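Amidohydrolase (Xanthomonas campestris pv. campestris, PDB 4DZH) probably removes the amino group of adenosine-type nucleosides such as 5'-methylthioadenosine, as a zinc-binding hydrolase of the amidohydrolase superfamily. Local coordinates at residues 38-48 and 372-381; 195-203 and 217-228. All coordinates share one frame; numbering follows the deposited sequence.

Contact 1 (38-48 and 372-381)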
loop_
_atom_site.group_PDB
_atom_site.type_symbol
_atom_site.label_atom_id
_atom_site.label_comp_id
_atom_site.label_asym_id
_atom_site.label_seq_id
_atom_site.Cartn_x
_atom_site.Cartn_y
_atom_site.Cartn_z
ATOM N N VAL A 38 -10.488 4.090 27.683
ATOM C CA VAL A 38 -9.602 5.218 27.911
ATOM C C VAL A 38 -10.452 6.373 28.326
ATOM O O VAL A 38 -11.376 6.763 27.620
ATOM C CB VAL A 38 -8.795 5.597 26.614
ATOM C CG1 VAL A 38 -7.981 6.896 26.819
ATOM C CG2 VAL A 38 -7.881 4.481 26.273
ATOM N N ALA A 39 -10.175 6.907 29.507
ATOM C CA ALA A 39 -10.933 8.059 29.968
ATOM C C ALA A 39 -10.156 9.332 29.680
ATOM O O ALA A 39 -8.927 9.365 29.781
ATOM C CB ALA A 39 -11.259 7.952 31.477
ATOM N N VAL A 40 -10.890 10.393 29.357
ATOM C CA VAL A 40 -10.294 11.644 28.911
ATOM C C VAL A 40 -11.024 12.786 29.577
ATOM O O VAL A 40 -12.260 12.770 29.683
ATOM C CB VAL A 40 -10.446 11.774 27.346
ATOM C CG1 VAL A 40 -9.792 13.056 26.855
ATOM C CG2 VAL A 40 -9.849 10.553 26.624
ATOM N N SER A 41 -10.268 13.766 30.097
ATOM C CA SER A 41 -10.869 14.994 30.644
ATOM C C SER A 41 -9.989 16.149 30.208
ATOM O O SER A 41 -8.766 16.051 30.278
ATOM C CB SER A 41 -10.937 14.984 32.178
ATOM O OG SER A 41 -11.849 13.997 32.622
ATOM N N ASN A 42 -10.606 17.247 29.773
ATOM C CA ASN A 42 -9.839 18.429 29.388
ATOM C C ASN A 42 -8.805 18.099 28.342
ATOM O O ASN A 42 -7.710 18.677 28.310
ATOM C CB ASN A 42 -9.241 19.113 30.642
ATOM C CG ASN A 42 -10.304 19.469 31.611
ATOM O OD1 ASN A 42 -10.558 18.743 32.571
ATOM N ND2 ASN A 42 -11.007 20.562 31.338
ATOM N N GLY A 43 -9.175 17.183 27.417
ATOM C CA GLY A 43 -8.269 16.845 26.339
ATOM C C GLY A 43 -7.143 15.922 26.739
ATOM O O GLY A 43 -6.276 15.601 25.944
ATOM N N VAL A 44 -7.093 15.557 28.021
ATOM C CA VAL A 44 -5.958 14.773 28.517
ATOM C C VAL A 44 -6.389 13.356 28.891
ATOM O O VAL A 44 -7.523 13.164 29.384
ATOM C CB VAL A 44 -5.361 15.455 29.784
ATOM C CG1 VAL A 44 -4.366 14.583 30.508
ATOM C CG2 VAL A 44 -4.667 16.773 29.393
ATOM N N ILE A 45 -5.531 12.371 28.634
ATOM C CA ILE A 45 -5.820 10.998 29.034
ATOM C C ILE A 45 -5.691 10.895 30.566
ATOM O O ILE A 45 -4.628 11.174 31.090
ATOM C CB ILE A 45 -4.847 9.998 28.375
ATOM C CG1 ILE A 45 -4.934 10.141 26.838
ATOM C CG2 ILE A 45 -5.107 8.598 28.911
ATOM C CD1 ILE A 45 -3.973 9.268 26.014
ATOM N N VAL A 46 -6.750 10.470 31.260
ATOM C CA VAL A 46 -6.712 10.386 32.718
ATOM C C VAL A 46 -6.741 8.937 33.239
ATOM O O VAL A 46 -6.590 8.695 34.445
ATOM C CB VAL A 46 -7.846 11.225 33.380
ATOM C CG1 VAL A 46 -7.631 12.713 33.067
ATOM C CG2 VAL A 46 -9.254 10.754 32.964
ATOM N N ALA A 47 -6.913 7.975 32.336
ATOM C CA ALA A 47 -6.966 6.573 32.738
ATOM C C ALA A 47 -7.000 5.642 31.533
ATOM O O ALA A 47 -7.612 5.973 30.507
ATOM C CB ALA A 47 -8.194 6.313 33.594
ATOM N N VAL A 48 -6.354 4.479 31.690
ATOM C CA VAL A 48 -6.376 3.380 30.708
ATOM C C VAL A 48 -6.538 2.068 31.495
ATOM O O VAL A 48 -5.658 1.700 32.282
ATOM C CB VAL A 48 -5.044 3.265 29.918
ATOM C CG1 VAL A 48 -5.176 2.240 28.795
ATOM C CG2 VAL A 48 -4.575 4.619 29.382
ATOM N N SER A 372 1.710 7.733 22.660
ATOM C CA SER A 372 1.354 6.533 23.398
ATOM C C SER A 372 0.126 6.822 24.236
ATOM O O SER A 372 -0.222 7.992 24.433
ATOM C CB SER A 372 2.521 6.089 24.284
ATOM O OG SER A 372 2.937 7.175 25.108
ATOM N N ILE A 373 -0.581 5.769 24.646
ATOM C CA ILE A 373 -1.784 5.930 25.459
ATOM C C ILE A 373 -1.367 5.734 26.905
ATOM O O ILE A 373 -1.369 4.607 27.437
ATOM C CB ILE A 373 -2.921 4.947 25.057
ATOM C CG1 ILE A 373 -3.103 5.004 23.515
ATOM C CG2 ILE A 373 -4.214 5.292 25.813
ATOM C CD1 ILE A 373 -4.317 4.196 23.000
ATOM N N GLU A 374 -0.953 6.840 27.510
ATOM C CA GLU A 374 -0.456 6.852 28.890
ATOM C C GLU A 374 -1.121 8.033 29.580
ATOM O O GLU A 374 -1.337 9.080 28.960
ATOM C CB GLU A 374 1.049 7.012 28.904
ATOM C CG GLU A 374 1.818 5.860 28.243
ATOM C CD GLU A 374 3.318 6.010 28.409
ATOM O OE1 GLU A 374 3.822 5.733 29.518
ATOM O OE2 GLU A 374 4.019 6.448 27.468
ATOM N N VAL A 375 -1.464 7.857 30.852
ATOM C CA VAL A 375 -2.058 8.935 31.645
ATOM C C VAL A 375 -1.181 10.186 31.568
ATOM O O VAL A 375 0.062 10.128 31.700
ATOM C CB VAL A 375 -2.281 8.486 33.125
ATOM C CG1 VAL A 375 -2.641 9.694 34.007
ATOM C CG2 VAL A 375 -3.331 7.409 33.225
ATOM N N GLY A 376 -1.825 11.327 31.302
ATOM C CA GLY A 376 -1.142 12.596 31.254
ATOM C C GLY A 376 -0.830 13.107 29.877
ATOM O O GLY A 376 -0.515 14.291 29.675
ATOM N N LYS A 377 -0.868 12.196 28.905
ATOM C CA LYS A 377 -0.644 12.612 27.536
ATOM C C LYS A 377 -1.930 13.143 26.916
ATOM O O LYS A 377 -3.032 12.876 27.390
ATOM C CB LYS A 377 -0.083 11.466 26.697
ATOM C CG LYS A 377 1.342 11.069 27.027
ATOM C CD LYS A 377 2.056 10.517 25.796
ATOM C CE LYS A 377 3.532 10.252 26.072
ATOM N NZ LYS A 377 4.230 9.596 24.871
ATOM N N GLN A 378 -1.772 13.883 25.822
ATOM C CA GLN A 378 -2.920 14.406 25.076
ATOM C C GLN A 378 -3.705 13.284 24.413
ATOM O O GLN A 378 -3.128 12.284 23.967
ATOM C CB GLN A 378 -2.418 15.347 23.979
ATOM C CG GLN A 378 -1.711 16.611 24.499
ATOM C CD GLN A 378 -2.647 17.551 25.226
ATOM O OE1 GLN A 378 -3.554 18.128 24.631
ATOM N NE2 GLN A 378 -2.411 17.737 26.516
ATOM N N ALA A 379 -5.017 13.458 24.365
ATOM C CA ALA A 379 -5.912 12.435 23.833
ATOM C C ALA A 379 -5.996 12.535 22.306
ATOM O O ALA A 379 -7.025 12.918 21.761
ATOM C CB ALA A 379 -7.275 12.559 24.445
ATOM N N ASP A 380 -4.879 12.241 21.654
ATOM C CA ASP A 380 -4.835 12.075 20.187
ATOM C C ASP A 380 -4.955 10.562 19.915
ATOM O O ASP A 380 -3.978 9.796 20.097
ATOM C CB ASP A 380 -3.508 12.562 19.627
ATOM C CG ASP A 380 -3.301 14.102 19.729
ATOM O OD1 ASP A 380 -4.016 14.828 20.454
ATOM O OD2 ASP A 380 -2.378 14.580 19.010
ATOM N N LEU A 381 -6.140 10.150 19.483
ATOM C CA LEU A 381 -6.521 8.736 19.473
ATOM C C LEU A 381 -7.267 8.397 18.200
ATOM O O LEU A 381 -7.971 9.264 17.646
ATOM C CB LEU A 381 -7.441 8.439 20.650
ATOM C CG LEU A 381 -6.838 8.791 22.010
ATOM C CD1 LEU A 381 -7.882 8.728 23.097
ATOM C CD2 LEU A 381 -5.710 7.837 22.293
#
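The carbonyl of I45 opens the I45-V46 peptide and takes the N-H of G376 in its own plane (G376 N to I45 O, 2.8 Å). Beside this bond the CA of V375 also leans on I45 O. The N-H of I45 makes an almost linear bond to K377 O, whereas A379 N reaches G43 O from 29° outside the carbonyl plane. The side-chain amide of Q378, folded back at chi2 (-67°), sets its NE2 beside V44 CG2 at 3.8 Å. The 38-48 segment is a beta hairpin with a type I' turn at S41-V44 and a classic bulge where V46 and A47 both face A39. It belongs to the N-terminal beta domain that accompanies the TIM barrel in many amidohydrolases, and 372-381 carries the I-x-x-G-x-x-A-D sequence by which the chain returns to that domain. In the type II turn E374-K377, G376 takes the positive phi of the third position. I45 is the principal apolar residue of the contact. With CG1 beside its own backbone N (chi1 -58°) and the chain extended beyond, CD1 comes near both I373 CG2 (4.0 Å) and L381 CD2 (4.3 Å). V40 CG1 presses on A379 CB at 3.5 Å, and I373 CG2 touches both V38 CG2 (3.8 Å) and V48 CG2 (3.6 Å), the I373 side chain crossing V48 nearly at a right angle. On the turn's polar side K377 NZ donates to S372 OG and also meets the carbonyls of G367 and I370, while S372 OG gives its proton to E374 OE2. The carboxylate of D380 is held by a salt bridge to R156 and by the backbone N-H of A416.

Contact 2 (195-203 and 217-228). With ZN (zinc ion), chain H; ZN (zinc ion), chain E.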
loop_
_atom_site.group_PDB
_atom_site.type_symbol
_atom_site.label_atom_id
_atom_site.label_comp_id
_atom_site.label_asym_id
_atom_site.label_seq_id
_atom_site.Cartn_x
_atom_site.Cartn_y
_atom_site.Cartn_z
ATOM N N SER A 195 3.718 23.871 17.214
ATOM C CA SER A 195 5.090 24.268 17.514
ATOM C C SER A 195 5.823 24.564 16.200
ATOM O O SER A 195 5.333 24.231 15.093
ATOM C CB SER A 195 5.821 23.183 18.314
ATOM O OG SER A 195 5.218 23.019 19.591
ATOM N N THR A 196 7.001 25.173 16.323
ATOM C CA THR A 196 7.694 25.629 15.135
ATOM C C THR A 196 9.104 25.072 15.044
ATOM O O THR A 196 9.726 24.754 16.063
ATOM C CB THR A 196 7.754 27.162 15.061
ATOM O OG1 THR A 196 8.526 27.691 16.156
ATOM C CG2 THR A 196 6.325 27.758 15.083
ATOM N N ALA A 197 9.596 24.953 13.812
ATOM C CA ALA A 197 10.951 24.418 13.583
ATOM C C ALA A 197 11.597 25.209 12.462
ATOM O O ALA A 197 10.899 25.887 11.709
ATOM C CB ALA A 197 10.860 22.938 13.144
ATOM N N PHE A 198 12.929 25.167 12.375
ATOM C CA PHE A 198 13.589 25.629 11.178
ATOM C C PHE A 198 13.582 24.519 10.154
ATOM O O PHE A 198 13.793 23.354 10.496
ATOM C CB PHE A 198 15.015 26.020 11.493
ATOM C CG PHE A 198 15.136 27.400 12.111
ATOM C CD1 PHE A 198 15.081 28.543 11.305
ATOM C CD2 PHE A 198 15.271 27.556 13.491
ATOM C CE1 PHE A 198 15.176 29.815 11.870
ATOM C CE2 PHE A 198 15.367 28.822 14.063
ATOM C CZ PHE A 198 15.330 29.956 13.266
ATOM N N ALA A 199 13.364 24.879 8.893
ATOM C CA ALA A 199 13.379 23.916 7.808
ATOM C C ALA A 199 14.328 24.359 6.693
ATOM O O ALA A 199 13.883 24.716 5.589
ATOM C CB ALA A 199 11.962 23.698 7.256
ATOM N N PRO A 200 15.635 24.317 6.958
ATOM C CA PRO A 200 16.514 24.523 5.803
ATOM C C PRO A 200 16.232 23.447 4.737
ATOM O O PRO A 200 15.992 22.265 5.051
ATOM C CB PRO A 200 17.908 24.373 6.405
ATOM C CG PRO A 200 17.723 23.425 7.588
ATOM C CD PRO A 200 16.351 23.865 8.154
ATOM N N HIS A 201 16.186 23.859 3.478
ATOM C CA HIS A 201 15.642 22.976 2.457
ATOM C C HIS A 201 16.473 21.699 2.232
ATOM O O HIS A 201 15.952 20.577 2.333
ATOM C CB HIS A 201 15.388 23.715 1.142
ATOM C CG HIS A 201 15.039 22.796 0.018
ATOM N ND1 HIS A 201 15.930 22.452 -0.982
ATOM C CD2 HIS A 201 13.908 22.088 -0.223
ATOM C CE1 HIS A 201 15.355 21.584 -1.799
ATOM N NE2 HIS A 201 14.124 21.358 -1.367
ATOM N N ALA A 202 17.750 21.861 1.910
ATOM C CA ALA A 202 18.624 20.729 1.605
ATOM C C ALA A 202 20.080 21.235 1.688
ATOM O O ALA A 202 20.327 22.457 1.651
ATOM C CB ALA A 202 18.345 20.210 0.202
ATOM N N PRO A 203 21.044 20.315 1.826
ATOM C CA PRO A 203 22.443 20.782 1.922
ATOM C C PRO A 203 22.877 21.551 0.672
ATOM O O PRO A 203 23.752 22.447 0.789
ATOM C CB PRO A 203 23.225 19.473 2.066
ATOM C CG PRO A 203 22.231 18.532 2.744
ATOM C CD PRO A 203 20.922 18.865 2.062
ATOM N N LEU A 217 20.121 30.297 15.840
ATOM C CA LEU A 217 18.737 30.606 16.167
ATOM C C LEU A 217 17.967 29.405 16.701
ATOM O O LEU A 217 17.116 29.562 17.571
ATOM C CB LEU A 217 18.003 31.235 14.969
ATOM C CG LEU A 217 18.549 32.602 14.502
ATOM C CD1 LEU A 217 17.859 33.108 13.251
ATOM C CD2 LEU A 217 18.394 33.623 15.624
ATOM N N ALA A 218 18.273 28.208 16.213
ATOM C CA ALA A 218 17.595 27.021 16.745
ATOM C C ALA A 218 17.948 26.793 18.233
ATOM O O ALA A 218 17.095 26.396 19.020
ATOM C CB ALA A 218 17.924 25.809 15.933
ATOM N N ASP A 219 19.202 27.036 18.621
ATOM C CA ASP A 219 19.571 26.995 20.038
ATOM C C ASP A 219 18.940 28.159 20.810
ATOM O O ASP A 219 18.306 27.946 21.839
ATOM C CB ASP A 219 21.097 27.001 20.203
ATOM C CG ASP A 219 21.542 27.232 21.655
ATOM O OD1 ASP A 219 21.377 26.308 22.488
ATOM O OD2 ASP A 219 22.067 28.336 21.957
ATOM N N GLN A 220 19.069 29.378 20.292
ATOM C CA GLN A 220 18.489 30.564 20.938
ATOM C C GLN A 220 16.973 30.497 21.169
ATOM O O GLN A 220 16.469 30.916 22.218
ATOM C CB GLN A 220 18.814 31.806 20.109
ATOM C CG GLN A 220 18.212 33.107 20.614
ATOM C CD GLN A 220 18.500 34.281 19.684
ATOM O OE1 GLN A 220 19.628 34.457 19.208
ATOM N NE2 GLN A 220 17.476 35.084 19.415
ATOM N N LEU A 221 16.235 30.019 20.170
ATOM C CA LEU A 221 14.771 30.050 20.249
ATOM C C LEU A 221 14.203 28.699 20.642
ATOM O O LEU A 221 12.976 28.544 20.771
ATOM C CB LEU A 221 14.164 30.476 18.915
ATOM C CG LEU A 221 14.695 31.778 18.335
ATOM C CD1 LEU A 221 14.221 31.933 16.903
ATOM C CD2 LEU A 221 14.265 32.991 19.197
ATOM N N ASP A 222 15.087 27.718 20.820
ATOM C CA ASP A 222 14.686 26.366 21.213
ATOM C C ASP A 222 13.722 25.719 20.191
ATOM O O ASP A 222 12.533 25.451 20.484
ATOM C CB ASP A 222 14.087 26.362 22.623
ATOM C CG ASP A 222 13.873 24.955 23.162
ATOM O OD1 ASP A 222 14.640 24.047 22.765
ATOM O OD2 ASP A 222 12.942 24.767 23.985
ATOM N N MET A 223 14.264 25.506 18.987
ATOM C CA MET A 223 13.519 24.919 17.868
ATOM C C MET A 223 14.267 23.710 17.254
ATOM O O MET A 223 15.490 23.674 17.182
ATOM C CB MET A 223 13.234 25.985 16.787
ATOM C CG MET A 223 12.249 27.088 17.167
ATOM S SD MET A 223 12.529 28.531 16.121
ATOM C CE MET A 223 11.755 27.914 14.614
ATOM N N PRO A 224 13.529 22.693 16.786
ATOM C CA PRO A 224 14.174 21.624 16.015
ATOM C C PRO A 224 14.618 22.108 14.628
ATOM O O PRO A 224 14.211 23.208 14.221
ATOM C CB PRO A 224 13.048 20.585 15.874
ATOM C CG PRO A 224 12.110 20.891 16.985
ATOM C CD PRO A 224 12.134 22.370 17.120
ATOM N N VAL A 225 15.457 21.322 13.948
ATOM C CA VAL A 225 15.929 21.617 12.594
ATOM C C VAL A 225 15.483 20.480 11.666
ATOM O O VAL A 225 15.917 19.367 11.821
ATOM C CB VAL A 225 17.479 21.766 12.588
ATOM C CG1 VAL A 225 17.986 22.014 11.189
ATOM C CG2 VAL A 225 17.897 22.892 13.541
ATOM N N HIS A 226 14.613 20.778 10.692
ATOM C CA HIS A 226 13.986 19.755 9.823
ATOM C C HIS A 226 14.636 19.812 8.435
ATOM O O HIS A 226 14.401 20.774 7.698
ATOM C CB HIS A 226 12.506 20.147 9.710
ATOM C CG HIS A 226 11.650 19.218 8.888
ATOM N ND1 HIS A 226 10.279 19.416 8.754
ATOM C CD2 HIS A 226 11.939 18.130 8.138
ATOM C CE1 HIS A 226 9.774 18.476 7.979
ATOM N NE2 HIS A 226 10.758 17.679 7.588
ATOM N N LEU A 227 15.432 18.798 8.072
ATOM C CA LEU A 227 16.318 18.895 6.907
ATOM C C LEU A 227 16.306 17.654 6.019
ATOM O O LEU A 227 16.650 16.548 6.472
ATOM C CB LEU A 227 17.742 19.139 7.388
ATOM C CG LEU A 227 18.882 19.145 6.378
ATOM C CD1 LEU A 227 18.745 20.355 5.504
ATOM C CD2 LEU A 227 20.254 19.193 7.118
ATOM N N HIS A 228 15.957 17.817 4.744
ATOM C CA HIS A 228 16.223 16.742 3.776
ATOM C C HIS A 228 17.711 16.422 3.743
ATOM O O HIS A 228 18.511 17.305 3.391
ATOM C CB HIS A 228 15.796 17.119 2.356
ATOM C CG HIS A 228 14.342 17.449 2.194
ATOM N ND1 HIS A 228 13.922 18.725 1.901
ATOM C CD2 HIS A 228 13.233 16.666 2.154
ATOM C CE1 HIS A 228 12.611 18.725 1.729
ATOM N NE2 HIS A 228 12.164 17.493 1.878
HETATM ZN ZN ZN H . 11.151 29.317 21.681
HETATM ZN ZN ZN E . 10.358 16.414 1.345
HETATM O O HOH W 1 14.041 20.306 4.842
HETATM O O HOH W 2 10.510 27.308 21.224
HETATM O O HOH W 3 11.416 15.349 -0.012
HETATM O O HOH W 4 9.338 29.112 22.739
HETATM O O HOH W 5 12.251 30.729 22.990
#
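H228 is gripped from two ends: its ND1 donates to the backbone O of H201 at 2.8 Å, nearly in the plane of the imidazole, and its NE2 binds a zinc ion at 2.2 Å. The backbone carbonyl thus acts as a second-shell acceptor that helps to fix the rotation of the ring, together with the zinc, while the H201 ring offers its face to the H228 edge in an offset edge-to-face pair, planes at 68°. H79, H81 and D316 complete the protein ligands, and water 3 joins them. H201 satisfies its own ND1 with T205 OG1. H226 reaches H79 ND1 through NE2, and so supports a metal ligand without touching the metal. Water 1 links the backbones, lying 2.8 Å from P200 O and accepting from H228 N at 3.1 Å. Direct pairing is provided by F198 N to P224 O and by H226 N to F198 O (2.7 Å). At the far end a Schellman motif closes the helix, with M223 N bonded to A218 O and D222 at positive phi; L221 O binds a second zinc ion at 2.2 Å together with H185 and three waters, one of which donates to D222 O. M223 bends at chi3 (76°) to lay CE over one face of the F198 ring, 4.0 Å from its centroid, and L217 CB meets F198 CZ. Strands 194-200 and 225-229 run side by side as successive parallel staves of the TIM barrel; helix 208-221, which connects them in a beta-alpha-beta crossover, packs V214 on F198 and F211 on P200, and helix 174-188 borders F198 through A181.

In the fold
Contact 2 is nested within the long excursion of the chain that contact 1 closes: 38-48 comes first, then 195-203 and 217-228, and 372-381 last of the four. Their centres lie 29 Å apart and their nearest atoms about 11 Å, so they do not touch. Contact 1 belongs to the beta domain beside the barrel, contact 2 to the barrel wall. Strand 69-80 links them: near one end its L71 meets V38 and L381, while H79 near its other end and H81 just beyond it share the zinc of H228, and sheet pairing runs from it through 133-139 and 156-163 to 194-200. The zinc centre in the barrel and the junction of the hairpin with 372-381 thus lie in separate parts of the fold, connected through strand 69-80.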